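Local structure of pyruvate carboxylase n-terminal domain (1ULZ) at residues Val154-Thr159 with Gly194-Glu199; Leu60-Ile65 with Ala85-Phe90; Val2-Val7 with Val72-Ile77. The protein is the biotin carboxylase subunit of pyruvate carboxylase, a protein that combines a Rossmann-like N-terminal domain, an ATP-grasp domain and a biotin carboxylase C-terminal domain. The protein carries 1 engineered substitution. One frame throughout, in Å; residues are numbered along the deposited sequence.

Interaction 1. Residues Val154-Thr159 with Gly194-Glu199; sequences VLLKAT and GDLLLE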
ATOM      1  N   VAL A 154      27.528  16.147 -32.162  1.00 22.25           N
ATOM      2  CA  VAL A 154      26.639  17.294 -32.274  1.00 22.50           C
ATOM      3  C   VAL A 154      25.633  17.067 -33.404  1.00 22.90           C
ATOM      4  O   VAL A 154      25.798  16.154 -34.216  1.00 23.68           O
ATOM      5  CB  VAL A 154      27.429  18.595 -32.551  1.00 22.79           C
ATOM      6  CG1 VAL A 154      28.385  18.874 -31.398  1.00 22.52           C
ATOM      7  CG2 VAL A 154      28.196  18.477 -33.866  1.00 20.73           C
ATOM      8  N   LEU A 155      24.596  17.896 -33.449  1.00 22.61           N
ATOM      9  CA  LEU A 155      23.558  17.784 -34.465  1.00 24.38           C
ATOM     10  C   LEU A 155      23.493  19.044 -35.328  1.00 24.15           C
ATOM     11  O   LEU A 155      23.530  20.158 -34.813  1.00 24.28           O
ATOM     12  CB  LEU A 155      22.183  17.585 -33.809  1.00 25.17           C
ATOM     13  CG  LEU A 155      21.979  16.506 -32.748  1.00 26.85           C
ATOM     14  CD1 LEU A 155      20.562  16.631 -32.192  1.00 25.91           C
ATOM     15  CD2 LEU A 155      22.203  15.121 -33.342  1.00 27.51           C
ATOM     16  N   LEU A 156      23.383  18.856 -36.638  1.00 24.77           N
ATOM     17  CA  LEU A 156      23.281  19.972 -37.573  1.00 25.68           C
ATOM     18  C   LEU A 156      21.937  19.832 -38.279  1.00 27.26           C
ATOM     19  O   LEU A 156      21.584  18.738 -38.713  1.00 27.77           O
ATOM     20  CB  LEU A 156      24.413  19.904 -38.598  1.00 26.28           C
ATOM     21  CG  LEU A 156      24.477  20.997 -39.664  1.00 28.92           C
ATOM     22  CD1 LEU A 156      24.746  22.340 -39.006  1.00 28.51           C
ATOM     23  CD2 LEU A 156      25.578  20.662 -40.672  1.00 28.89           C
ATOM     24  N   LYS A 157      21.179  20.919 -38.387  1.00 28.92           N
ATOM     25  CA  LYS A 157      19.888  20.840 -39.062  1.00 31.34           C
ATOM     26  C   LYS A 157      19.453  22.148 -39.702  1.00 30.75           C
ATOM     27  O   LYS A 157      19.622  23.223 -39.126  1.00 30.79           O
ATOM     28  CB  LYS A 157      18.801  20.359 -38.095  1.00 34.28           C
ATOM     29  CG  LYS A 157      18.383  21.360 -37.028  1.00 37.56           C
ATOM     30  CD  LYS A 157      17.396  20.706 -36.046  1.00 40.63           C
ATOM     31  CE  LYS A 157      16.694  21.725 -35.145  1.00 41.31           C
ATOM     32  NZ  LYS A 157      15.241  21.873 -35.525  1.00 44.20           N
ATOM     33  N   ALA A 158      18.893  22.041 -40.902  1.00 31.16           N
ATOM     34  CA  ALA A 158      18.420  23.205 -41.642  1.00 32.32           C
ATOM     35  C   ALA A 158      17.004  23.535 -41.182  1.00 33.52           C
ATOM     36  O   ALA A 158      16.183  22.640 -40.978  1.00 33.82           O
ATOM     37  CB  ALA A 158      18.440  22.913 -43.134  1.00 30.54           C
ATOM     38  N   THR A 159      16.714  24.819 -41.008  1.00 34.98           N
ATOM     39  CA  THR A 159      15.387  25.212 -40.561  1.00 37.40           C
ATOM     40  C   THR A 159      14.706  26.173 -41.524  1.00 38.97           C
ATOM     41  O   THR A 159      13.679  26.755 -41.192  1.00 41.30           O
ATOM     42  CB  THR A 159      15.439  25.863 -39.167  1.00 37.68           C
ATOM     43  OG1 THR A 159      16.121  27.121 -39.253  1.00 38.51           O
ATOM     44  CG2 THR A 159      16.184  24.954 -38.188  1.00 37.27           C
ATOM     45  N   GLY A 194      19.615  28.252 -45.461  1.00 48.97           N
ATOM     46  CA  GLY A 194      19.327  27.012 -44.767  1.00 46.69           C
ATOM     47  C   GLY A 194      19.006  27.295 -43.312  1.00 45.85           C
ATOM     48  O   GLY A 194      18.261  26.541 -42.675  1.00 45.31           O
ATOM     49  N   ASP A 195      19.546  28.395 -42.788  1.00 43.35           N
ATOM     50  CA  ASP A 195      19.321  28.744 -41.392  1.00 41.33           C
ATOM     51  C   ASP A 195      19.719  27.524 -40.581  1.00 38.75           C
ATOM     52  O   ASP A 195      18.916  26.961 -39.837  1.00 38.10           O
ATOM     53  CB  ASP A 195      17.848  29.081 -41.155  1.00 42.71           C
ATOM     54  CG  ASP A 195      17.498  30.493 -41.586  1.00 44.31           C
ATOM     55  OD1 ASP A 195      18.314  31.116 -42.306  1.00 44.92           O
ATOM     56  OD2 ASP A 195      16.410  30.979 -41.206  1.00 45.58           O
ATOM     57  N   LEU A 196      20.969  27.115 -40.752  1.00 35.86           N
ATOM     58  CA  LEU A 196      21.497  25.949 -40.063  1.00 33.45           C
ATOM     59  C   LEU A 196      21.712  26.200 -38.582  1.00 31.44           C
ATOM     60  O   LEU A 196      22.274  27.221 -38.189  1.00 29.95           O
ATOM     61  CB  LEU A 196      22.821  25.518 -40.698  1.00 32.27           C
ATOM     62  CG  LEU A 196      22.777  25.193 -42.191  1.00 33.21           C
ATOM     63  CD1 LEU A 196      24.156  24.727 -42.654  1.00 32.21           C
ATOM     64  CD2 LEU A 196      21.743  24.117 -42.443  1.00 32.44           C
ATOM     65  N   LEU A 197      21.255  25.253 -37.769  1.00 29.93           N
ATOM     66  CA  LEU A 197      21.402  25.327 -36.324  1.00 29.09           C
ATOM     67  C   LEU A 197      22.241  24.127 -35.892  1.00 28.37           C
ATOM     68  O   LEU A 197      22.189  23.071 -36.525  1.00 27.75           O
ATOM     69  CB  LEU A 197      20.029  25.248 -35.646  1.00 30.90           C
ATOM     70  CG  LEU A 197      18.972  26.311 -35.958  1.00 32.85           C
ATOM     71  CD1 LEU A 197      17.655  25.916 -35.296  1.00 33.31           C
ATOM     72  CD2 LEU A 197      19.433  27.677 -35.456  1.00 33.94           C
ATOM     73  N   LEU A 198      23.022  24.291 -34.831  1.00 26.87           N
ATOM     74  CA  LEU A 198      23.838  23.200 -34.303  1.00 27.20           C
ATOM     75  C   LEU A 198      23.384  22.985 -32.855  1.00 26.29           C
ATOM     76  O   LEU A 198      23.036  23.941 -32.164  1.00 26.56           O
ATOM     77  CB  LEU A 198      25.331  23.559 -34.328  1.00 26.16           C
ATOM     78  CG  LEU A 198      26.286  22.371 -34.142  1.00 28.53           C
ATOM     79  CD1 LEU A 198      26.319  21.561 -35.425  1.00 29.67           C
ATOM     80  CD2 LEU A 198      27.691  22.842 -33.804  1.00 28.80           C
ATOM     81  N   GLU A 199      23.386  21.738 -32.403  1.00 25.02           N
ATOM     82  CA  GLU A 199      22.965  21.414 -31.042  1.00 26.49           C
ATOM     83  C   GLU A 199      23.766  20.220 -30.545  1.00 25.33           C
ATOM     84  O   GLU A 199      24.165  19.372 -31.327  1.00 24.61           O
ATOM     85  CB  GLU A 199      21.468  21.062 -31.035  1.00 29.13           C
ATOM     86  CG  GLU A 199      20.924  20.552 -29.705  1.00 35.33           C
ATOM     87  CD  GLU A 199      19.657  19.706 -29.873  1.00 39.13           C
ATOM     88  OE1 GLU A 199      18.707  20.177 -30.544  1.00 38.68           O
ATOM     89  OE2 GLU A 199      19.618  18.570 -29.337  1.00 40.22           O
TER

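Interaction 2. Residues Leu60-Ile65 with Ala85-Phe90; sequences LNKQRI and AENAEF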
ATOM      1  N   LEU A  60     -13.972  19.250 -21.849  1.00 27.83           N
ATOM      2  CA  LEU A  60     -13.272  20.383 -22.451  1.00 29.20           C
ATOM      3  C   LEU A  60     -14.079  21.658 -22.600  1.00 29.66           C
ATOM      4  O   LEU A  60     -13.547  22.679 -23.042  1.00 30.39           O
ATOM      5  CB  LEU A  60     -12.714  19.993 -23.824  1.00 29.20           C
ATOM      6  CG  LEU A  60     -11.693  18.853 -23.871  1.00 30.75           C
ATOM      7  CD1 LEU A  60     -11.287  18.599 -25.316  1.00 29.38           C
ATOM      8  CD2 LEU A  60     -10.469  19.211 -23.025  1.00 30.47           C
ATOM      9  N   ASN A  61     -15.360  21.616 -22.251  1.00 30.02           N
ATOM     10  CA  ASN A  61     -16.182  22.810 -22.375  1.00 28.32           C
ATOM     11  C   ASN A  61     -15.976  23.684 -21.148  1.00 27.73           C
ATOM     12  O   ASN A  61     -16.608  23.495 -20.109  1.00 25.28           O
ATOM     13  CB  ASN A  61     -17.657  22.441 -22.525  1.00 30.03           C
ATOM     14  CG  ASN A  61     -18.490  23.606 -23.013  1.00 31.81           C
ATOM     15  OD1 ASN A  61     -18.495  24.670 -22.399  1.00 32.05           O
ATOM     16  ND2 ASN A  61     -19.193  23.415 -24.127  1.00 30.59           N
ATOM     17  N   LYS A  62     -15.073  24.647 -21.290  1.00 27.61           N
ATOM     18  CA  LYS A  62     -14.716  25.560 -20.213  1.00 27.85           C
ATOM     19  C   LYS A  62     -15.868  26.267 -19.492  1.00 27.75           C
ATOM     20  O   LYS A  62     -15.962  26.225 -18.262  1.00 26.60           O
ATOM     21  CB  LYS A  62     -13.724  26.605 -20.744  1.00 27.88           C
ATOM     22  CG  LYS A  62     -12.399  26.023 -21.216  1.00 25.43           C
ATOM     23  CD  LYS A  62     -11.385  27.118 -21.550  1.00 26.83           C
ATOM     24  CE  LYS A  62     -11.853  27.982 -22.711  1.00 27.67           C
ATOM     25  NZ  LYS A  62     -11.933  27.184 -23.971  1.00 27.58           N
ATOM     26  N   GLN A  63     -16.745  26.912 -20.251  1.00 27.73           N
ATOM     27  CA  GLN A  63     -17.851  27.647 -19.651  1.00 27.22           C
ATOM     28  C   GLN A  63     -18.910  26.778 -18.980  1.00 26.23           C
ATOM     29  O   GLN A  63     -19.413  27.123 -17.914  1.00 25.81           O
ATOM     30  CB  GLN A  63     -18.512  28.545 -20.698  1.00 29.83           C
ATOM     31  CG  GLN A  63     -19.512  29.504 -20.103  1.00 32.73           C
ATOM     32  CD  GLN A  63     -18.874  30.393 -19.055  1.00 36.23           C
ATOM     33  OE1 GLN A  63     -17.831  30.998 -19.303  1.00 38.34           O
ATOM     34  NE2 GLN A  63     -19.497  30.482 -17.881  1.00 36.29           N
ATOM     35  N   ARG A  64     -19.259  25.656 -19.597  1.00 25.54           N
ATOM     36  CA  ARG A  64     -20.266  24.779 -19.003  1.00 25.57           C
ATOM     37  C   ARG A  64     -19.805  24.268 -17.640  1.00 24.35           C
ATOM     38  O   ARG A  64     -20.586  24.206 -16.685  1.00 23.61           O
ATOM     39  CB  ARG A  64     -20.553  23.583 -19.915  1.00 25.00           C
ATOM     40  CG  ARG A  64     -21.678  22.711 -19.393  1.00 27.86           C
ATOM     41  CD  ARG A  64     -21.935  21.500 -20.274  1.00 29.10           C
ATOM     42  NE  ARG A  64     -22.481  21.866 -21.575  1.00 30.48           N
ATOM     43  CZ  ARG A  64     -21.899  21.571 -22.732  1.00 32.76           C
ATOM     44  NH1 ARG A  64     -22.462  21.939 -23.878  1.00 32.38           N
ATOM     45  NH2 ARG A  64     -20.748  20.908 -22.740  1.00 31.56           N
ATOM     46  N   ILE A  65     -18.528  23.908 -17.558  1.00 23.83           N
ATOM     47  CA  ILE A  65     -17.960  23.393 -16.321  1.00 23.88           C
ATOM     48  C   ILE A  65     -17.923  24.469 -15.240  1.00 24.04           C
ATOM     49  O   ILE A  65     -18.256  24.208 -14.081  1.00 24.69           O
ATOM     50  CB  ILE A  65     -16.552  22.810 -16.577  1.00 23.22           C
ATOM     51  CG1 ILE A  65     -16.690  21.504 -17.370  1.00 21.54           C
ATOM     52  CG2 ILE A  65     -15.823  22.570 -15.258  1.00 23.08           C
ATOM     53  CD1 ILE A  65     -15.392  20.966 -17.922  1.00 22.83           C
ATOM     54  N   ALA A  85      -6.256  20.697 -17.753  1.00 22.51           N
ATOM     55  CA  ALA A  85      -5.230  20.849 -16.717  1.00 23.19           C
ATOM     56  C   ALA A  85      -4.223  21.962 -16.966  1.00 22.82           C
ATOM     57  O   ALA A  85      -3.891  22.723 -16.057  1.00 21.84           O
ATOM     58  CB  ALA A  85      -4.486  19.533 -16.521  1.00 21.70           C
ATOM     59  N   GLU A  86      -3.728  22.052 -18.194  1.00 23.28           N
ATOM     60  CA  GLU A  86      -2.748  23.070 -18.528  1.00 23.60           C
ATOM     61  C   GLU A  86      -3.304  24.105 -19.492  1.00 24.53           C
ATOM     62  O   GLU A  86      -2.587  24.628 -20.334  1.00 25.76           O
ATOM     63  CB  GLU A  86      -1.493  22.410 -19.103  1.00 24.69           C
ATOM     64  CG  GLU A  86      -0.890  21.364 -18.165  1.00 24.57           C
ATOM     65  CD  GLU A  86       0.336  20.692 -18.744  1.00 26.33           C
ATOM     66  OE1 GLU A  86       1.429  21.287 -18.677  1.00 28.81           O
ATOM     67  OE2 GLU A  86       0.207  19.568 -19.275  1.00 26.63           O
ATOM     68  N   ASN A  87      -4.591  24.393 -19.350  1.00 24.21           N
ATOM     69  CA  ASN A  87      -5.274  25.378 -20.180  1.00 25.11           C
ATOM     70  C   ASN A  87      -5.260  26.696 -19.402  1.00 25.37           C
ATOM     71  O   ASN A  87      -6.094  26.911 -18.519  1.00 23.35           O
ATOM     72  CB  ASN A  87      -6.716  24.929 -20.428  1.00 23.22           C
ATOM     73  CG  ASN A  87      -7.440  25.805 -21.425  1.00 25.52           C
ATOM     74  OD1 ASN A  87      -7.548  27.020 -21.246  1.00 26.79           O
ATOM     75  ND2 ASN A  87      -7.951  25.191 -22.485  1.00 23.34           N
ATOM     76  N   ALA A  88      -4.311  27.572 -19.725  1.00 26.39           N
ATOM     77  CA  ALA A  88      -4.189  28.853 -19.027  1.00 27.12           C
ATOM     78  C   ALA A  88      -5.481  29.654 -19.071  1.00 27.35           C
ATOM     79  O   ALA A  88      -5.825  30.338 -18.112  1.00 28.27           O
ATOM     80  CB  ALA A  88      -3.037  29.672 -19.614  1.00 27.42           C
ATOM     81  N   GLU A  89      -6.208  29.556 -20.177  1.00 28.11           N
ATOM     82  CA  GLU A  89      -7.467  30.281 -20.331  1.00 29.16           C
ATOM     83  C   GLU A  89      -8.510  29.826 -19.309  1.00 27.55           C
ATOM     84  O   GLU A  89      -9.159  30.648 -18.660  1.00 28.02           O
ATOM     85  CB  GLU A  89      -8.013  30.083 -21.752  1.00 30.77           C
ATOM     86  CG  GLU A  89      -9.187  30.974 -22.100  1.00 35.57           C
ATOM     87  CD  GLU A  89      -9.708  30.742 -23.519  1.00 39.42           C
ATOM     88  OE1 GLU A  89     -10.678  31.428 -23.906  1.00 39.12           O
ATOM     89  OE2 GLU A  89      -9.152  29.879 -24.244  1.00 40.94           O
ATOM     90  N   PHE A  90      -8.675  28.513 -19.175  1.00 26.15           N
ATOM     91  CA  PHE A  90      -9.635  27.962 -18.228  1.00 24.60           C
ATOM     92  C   PHE A  90      -9.281  28.408 -16.815  1.00 23.88           C
ATOM     93  O   PHE A  90     -10.147  28.825 -16.048  1.00 24.13           O
ATOM     94  CB  PHE A  90      -9.640  26.429 -18.310  1.00 25.04           C
ATOM     95  CG  PHE A  90     -10.600  25.772 -17.356  1.00 24.85           C
ATOM     96  CD1 PHE A  90     -11.949  26.102 -17.369  1.00 23.41           C
ATOM     97  CD2 PHE A  90     -10.152  24.825 -16.444  1.00 23.94           C
ATOM     98  CE1 PHE A  90     -12.832  25.498 -16.488  1.00 25.89           C
ATOM     99  CE2 PHE A  90     -11.028  24.216 -15.560  1.00 24.15           C
ATOM    100  CZ  PHE A  90     -12.366  24.550 -15.577  1.00 25.51           C
TER
HETATM  101  O   HOH W   1      -9.439  26.583 -24.573  1.00 32.12           O

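Interaction 3. Residues Val2-Val7 with Val72-Ile77; sequences VNKVLV and VGADAI. Engineered in segment 2-7: Val-2 (natural residue Phe).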
ATOM      1  N   VAL A   2     -11.701  26.515  -0.374  1.00 45.43           N
ATOM      2  CA  VAL A   2     -12.138  25.218  -0.881  1.00 39.58           C
ATOM      3  C   VAL A   2     -13.137  24.587   0.084  1.00 36.30           C
ATOM      4  O   VAL A   2     -12.765  24.166   1.172  1.00 35.64           O
ATOM      5  CB  VAL A   2     -10.936  24.254  -1.030  1.00 38.28           C
ATOM      6  CG1 VAL A   2     -11.371  22.982  -1.727  1.00 38.94           C
ATOM      7  CG2 VAL A   2      -9.819  24.924  -1.805  1.00 38.05           C
ATOM      8  N   ASN A   3     -14.400  24.518  -0.320  1.00 33.34           N
ATOM      9  CA  ASN A   3     -15.446  23.933   0.517  1.00 30.98           C
ATOM     10  C   ASN A   3     -16.148  22.792  -0.208  1.00 28.79           C
ATOM     11  O   ASN A   3     -16.780  21.937   0.415  1.00 28.69           O
ATOM     12  CB  ASN A   3     -16.472  24.999   0.893  1.00 32.42           C
ATOM     13  CG  ASN A   3     -15.884  26.071   1.780  1.00 35.21           C
ATOM     14  OD1 ASN A   3     -15.773  25.899   2.999  1.00 35.41           O
ATOM     15  ND2 ASN A   3     -15.466  27.178   1.169  1.00 36.12           N
ATOM     16  N   LYS A   4     -16.054  22.808  -1.533  1.00 25.92           N
ATOM     17  CA  LYS A   4     -16.645  21.778  -2.374  1.00 24.93           C
ATOM     18  C   LYS A   4     -15.815  21.716  -3.644  1.00 23.69           C
ATOM     19  O   LYS A   4     -15.632  22.725  -4.333  1.00 23.11           O
ATOM     20  CB  LYS A   4     -18.101  22.103  -2.714  1.00 24.78           C
ATOM     21  CG  LYS A   4     -18.730  21.077  -3.650  1.00 26.57           C
ATOM     22  CD  LYS A   4     -20.205  21.356  -3.956  1.00 26.63           C
ATOM     23  CE  LYS A   4     -21.111  20.976  -2.793  1.00 26.75           C
ATOM     24  NZ  LYS A   4     -22.554  21.152  -3.148  1.00 24.34           N
ATOM     25  N   VAL A   5     -15.318  20.525  -3.947  1.00 21.30           N
ATOM     26  CA  VAL A   5     -14.479  20.325  -5.114  1.00 20.42           C
ATOM     27  C   VAL A   5     -15.128  19.621  -6.300  1.00 21.18           C
ATOM     28  O   VAL A   5     -15.671  18.525  -6.176  1.00 22.65           O
ATOM     29  CB  VAL A   5     -13.207  19.543  -4.732  1.00 20.76           C
ATOM     30  CG1 VAL A   5     -12.371  19.256  -5.978  1.00 17.74           C
ATOM     31  CG2 VAL A   5     -12.409  20.341  -3.702  1.00 17.46           C
ATOM     32  N   LEU A   6     -15.069  20.264  -7.455  1.00 21.73           N
ATOM     33  CA  LEU A   6     -15.603  19.678  -8.667  1.00 22.03           C
ATOM     34  C   LEU A   6     -14.387  19.113  -9.391  1.00 22.52           C
ATOM     35  O   LEU A   6     -13.410  19.829  -9.639  1.00 22.73           O
ATOM     36  CB  LEU A   6     -16.303  20.736  -9.523  1.00 22.02           C
ATOM     37  CG  LEU A   6     -16.957  20.239 -10.822  1.00 23.54           C
ATOM     38  CD1 LEU A   6     -18.018  21.231 -11.272  1.00 25.45           C
ATOM     39  CD2 LEU A   6     -15.904  20.051 -11.903  1.00 24.26           C
ATOM     40  N   VAL A   7     -14.441  17.823  -9.698  1.00 22.35           N
ATOM     41  CA  VAL A   7     -13.349  17.150 -10.389  1.00 21.47           C
ATOM     42  C   VAL A   7     -13.595  17.203 -11.893  1.00 21.86           C
ATOM     43  O   VAL A   7     -14.475  16.513 -12.414  1.00 23.01           O
ATOM     44  CB  VAL A   7     -13.247  15.675  -9.939  1.00 22.80           C
ATOM     45  CG1 VAL A   7     -12.046  15.012 -10.586  1.00 21.23           C
ATOM     46  CG2 VAL A   7     -13.156  15.601  -8.415  1.00 21.82           C
ATOM     47  N   VAL A  72     -23.791  24.549  -8.401  1.00 24.91           N
ATOM     48  CA  VAL A  72     -23.879  23.700  -7.212  1.00 24.96           C
ATOM     49  C   VAL A  72     -23.012  24.146  -6.040  1.00 26.55           C
ATOM     50  O   VAL A  72     -22.797  23.386  -5.092  1.00 27.86           O
ATOM     51  CB  VAL A  72     -23.532  22.224  -7.543  1.00 25.20           C
ATOM     52  CG1 VAL A  72     -24.502  21.682  -8.592  1.00 22.46           C
ATOM     53  CG2 VAL A  72     -22.100  22.120  -8.030  1.00 23.42           C
ATOM     54  N   GLY A  73     -22.502  25.368  -6.100  1.00 26.66           N
ATOM     55  CA  GLY A  73     -21.688  25.852  -5.001  1.00 26.70           C
ATOM     56  C   GLY A  73     -20.337  25.177  -4.817  1.00 27.06           C
ATOM     57  O   GLY A  73     -19.912  24.930  -3.688  1.00 27.37           O
ATOM     58  N   ALA A  74     -19.666  24.871  -5.922  1.00 25.93           N
ATOM     59  CA  ALA A  74     -18.340  24.265  -5.868  1.00 25.30           C
ATOM     60  C   ALA A  74     -17.362  25.426  -6.068  1.00 24.21           C
ATOM     61  O   ALA A  74     -17.279  25.986  -7.163  1.00 24.63           O
ATOM     62  CB  ALA A  74     -18.179  23.240  -6.978  1.00 21.98           C
ATOM     63  N   ASP A  75     -16.630  25.784  -5.016  1.00 23.43           N
ATOM     64  CA  ASP A  75     -15.700  26.901  -5.086  1.00 24.35           C
ATOM     65  C   ASP A  75     -14.269  26.547  -5.468  1.00 23.50           C
ATOM     66  O   ASP A  75     -13.370  27.385  -5.381  1.00 23.05           O
ATOM     67  CB  ASP A  75     -15.705  27.674  -3.765  1.00 27.07           C
ATOM     68  CG  ASP A  75     -15.345  26.806  -2.570  1.00 31.59           C
ATOM     69  OD1 ASP A  75     -15.274  27.368  -1.453  1.00 33.86           O
ATOM     70  OD2 ASP A  75     -15.137  25.578  -2.733  1.00 29.91           O
ATOM     71  N   ALA A  76     -14.063  25.313  -5.905  1.00 21.64           N
ATOM     72  CA  ALA A  76     -12.738  24.869  -6.308  1.00 21.59           C
ATOM     73  C   ALA A  76     -12.838  23.794  -7.387  1.00 20.35           C
ATOM     74  O   ALA A  76     -13.771  22.988  -7.395  1.00 21.43           O
ATOM     75  CB  ALA A  76     -11.971  24.339  -5.098  1.00 20.05           C
ATOM     76  N   ILE A  77     -11.877  23.795  -8.300  1.00 19.76           N
ATOM     77  CA  ILE A  77     -11.853  22.821  -9.377  1.00 19.61           C
ATOM     78  C   ILE A  77     -10.494  22.147  -9.529  1.00 19.76           C
ATOM     79  O   ILE A  77      -9.464  22.814  -9.662  1.00 19.81           O
ATOM     80  CB  ILE A  77     -12.198  23.468 -10.739  1.00 21.33           C
ATOM     81  CG1 ILE A  77     -13.666  23.887 -10.776  1.00 20.84           C
ATOM     82  CG2 ILE A  77     -11.896  22.493 -11.866  1.00 19.96           C
ATOM     83  CD1 ILE A  77     -14.072  24.538 -12.094  1.00 21.72           C
TER

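Interaction 1. Residues Val154-Thr159 with Gly194-Glu199
Val-154 meets Leu-198 with one methyl, its CG2 lying 3.9 Å from Leu-198 CD1. The two side chains meet at a slant. At Leu-155 the antiparallel ladder begins. Leu-155 N gives a short bond of 2.6 Å to Glu-199 O, and Glu-199 N returns one of 2.9 Å to Leu-155 O. This hydrogen-bonded pair sends both side chains to the same face. They extend together there, with Leu-155 CD1 3.6 Å from Glu-199 OE2. Leu-156 faces the other side of the sheet, in a non-hydrogen-bonded pair with Leu-198. Its CD1 touches Leu-198 CD1 at 4.0 Å and also reaches the CB of Leu-196. Tyr-180 of helix 173-189 covers Leu-156 and Leu-196 on that face. Lys-157 pairs with Leu-197 through two backbone bonds, one in each direction. Ala-158 sits beside Leu-196, with its CB 3.6 Å from Leu-196 CD2. At Thr-159 the contacts centre on Asp-195 O, which accepts twice. It takes a bond from Thr-159 OG1 at 2.9 Å, in the carbonyl plane and on a lone pair. Thr-159 N approaches the same oxygen from above that plane, 58° out of it, while also donating to Gly-194 O nearly in line with that carbonyl. The hydroxyl is brought there by chi1 of 68°, which sets OG1 between the backbone N and the carbonyl carbon. Thr-159 CG2 then presses against Leu-197 CD1 at 3.4 Å, tighter than usual for two carbons. Strand 154-158 is the middle of a three-stranded antiparallel sheet, with 168-170 on its other edge. A small sheet of this kind, packed on a helix, is consistent with the lid subdomain of an ATP-grasp fold.

Interaction 2. Residues Leu60-Ile65 with Ala85-Phe90
Lys-62 lays its aliphatic chain against Phe-90, and the two side chains run past each other in opposite directions. Lys-62 CD is 3.7 Å from Phe-90 CB. The backbone O of Lys-62 lies at the ring edge, near its plane, 3.7 Å from Phe-90 CE1. Ile-65 adds its CG2 at 4.0 Å from Phe-90 CZ, and these side chains cross at about a right angle. The lysine chain bends at chi3 (-63°), placing CE beside the carboxylate of Glu-89. The salt bridge from Lys-62 NZ to Glu-89 OE2 is long, at 3.9 Å. A water closes the gap. It accepts from Lys-62 NZ at 2.6 Å and from Asn-87 ND2 at 2.9 Å, and gives a weak bond to Glu-89 OE2. Asn-87 is the N-cap of helix 88-96, its OD1 accepting from Phe-90 N at 2.8 Å. Asn-61 caps helix 62-71 in the same way, its OD1 accepting from Arg-64 N at 3.1 Å. Farther out, Leu-84 touches both Lys-62 and Phe-90. Ile-65 and Phe-90 also rest on Ile-77 of strand 76-78. Two N-capped helices that both pack on Ile-77 of a parallel sheet fit the Rossmann-like N-terminal domain.

Interaction 3. Residues Val2-Val7 with Val72-Ile77
Asn-3 and Asp-75 are joined by two hydrogen bonds, one to each carboxylate oxygen. Asn-3 N donates to Asp-75 OD2 at 2.7 Å, and Asn-3 ND2 donates to Asp-75 OD1 at 2.6 Å. Both oxygens use their syn lone pairs. The amide and carboxylate planes are 34° apart. Lys-4 N is a second donor to Asp-75 OD2, at 3.2 Å, on the syn side but 30° out of the carboxylate plane. Chi1 of 58° sets Asp-75 CG between its own backbone N and carbonyl carbon, from where the carboxylate grips the backbone of the other segment. Lys-4 makes a further polar link, with NZ donating to Val-72 O at 3.0 Å, nearly in line with the carbonyl. The same NZ forms a salt bridge with Glu-47.

The backbones pair in parallel. Leu-6 N donates to Ala-76 O at 3.0 Å in a nearly straight bond, whereas the bond from Ala-76 N to Lys-4 O is weak. These are neighbouring strands, 5-7 and 76-78, inside the five-stranded parallel sheet of the Rossmann-like N-terminal domain. Strand 28-32 lies on the other side of 5-7.

Apolar contacts occur on both faces. On the face of Val-5 and Ala-76, the engineered Val-2 brings CG1 to 3.7 Å from Ala-76 CB. On the face of Leu-6 and Ile-77, Leu-6 CB lies 4.0 Å from Ala-74 CB. Ala-69 of helix 62-71 covers Leu-6 and Ala-74 there. The aliphatic part of Lys-4 runs past Ala-74, with Lys-4 CG 4.0 Å from Ala-74 CB.

Interactions 2 and 3 belong to one compact unit. Their centres are 15 Å apart, and along the chain their segments alternate. Helix 62-71 leads into strand 76-78, which leads into helix 88-96. Interaction 3 joins two strands of the parallel sheet, and interaction 2 joins the helices that come before and after strand 76-78 in the chain. They touch where Ile-77 CD1 packs 3.9 Å from Phe-90 CZ. Interaction 1 comes later in the chain, in the ATP-grasp domain. Its centre lies 37 Å from that of interaction 2 and 49 Å from that of interaction 3. It pairs two strands of a separate three-stranded antiparallel sheet, in a different domain from the other two contacts.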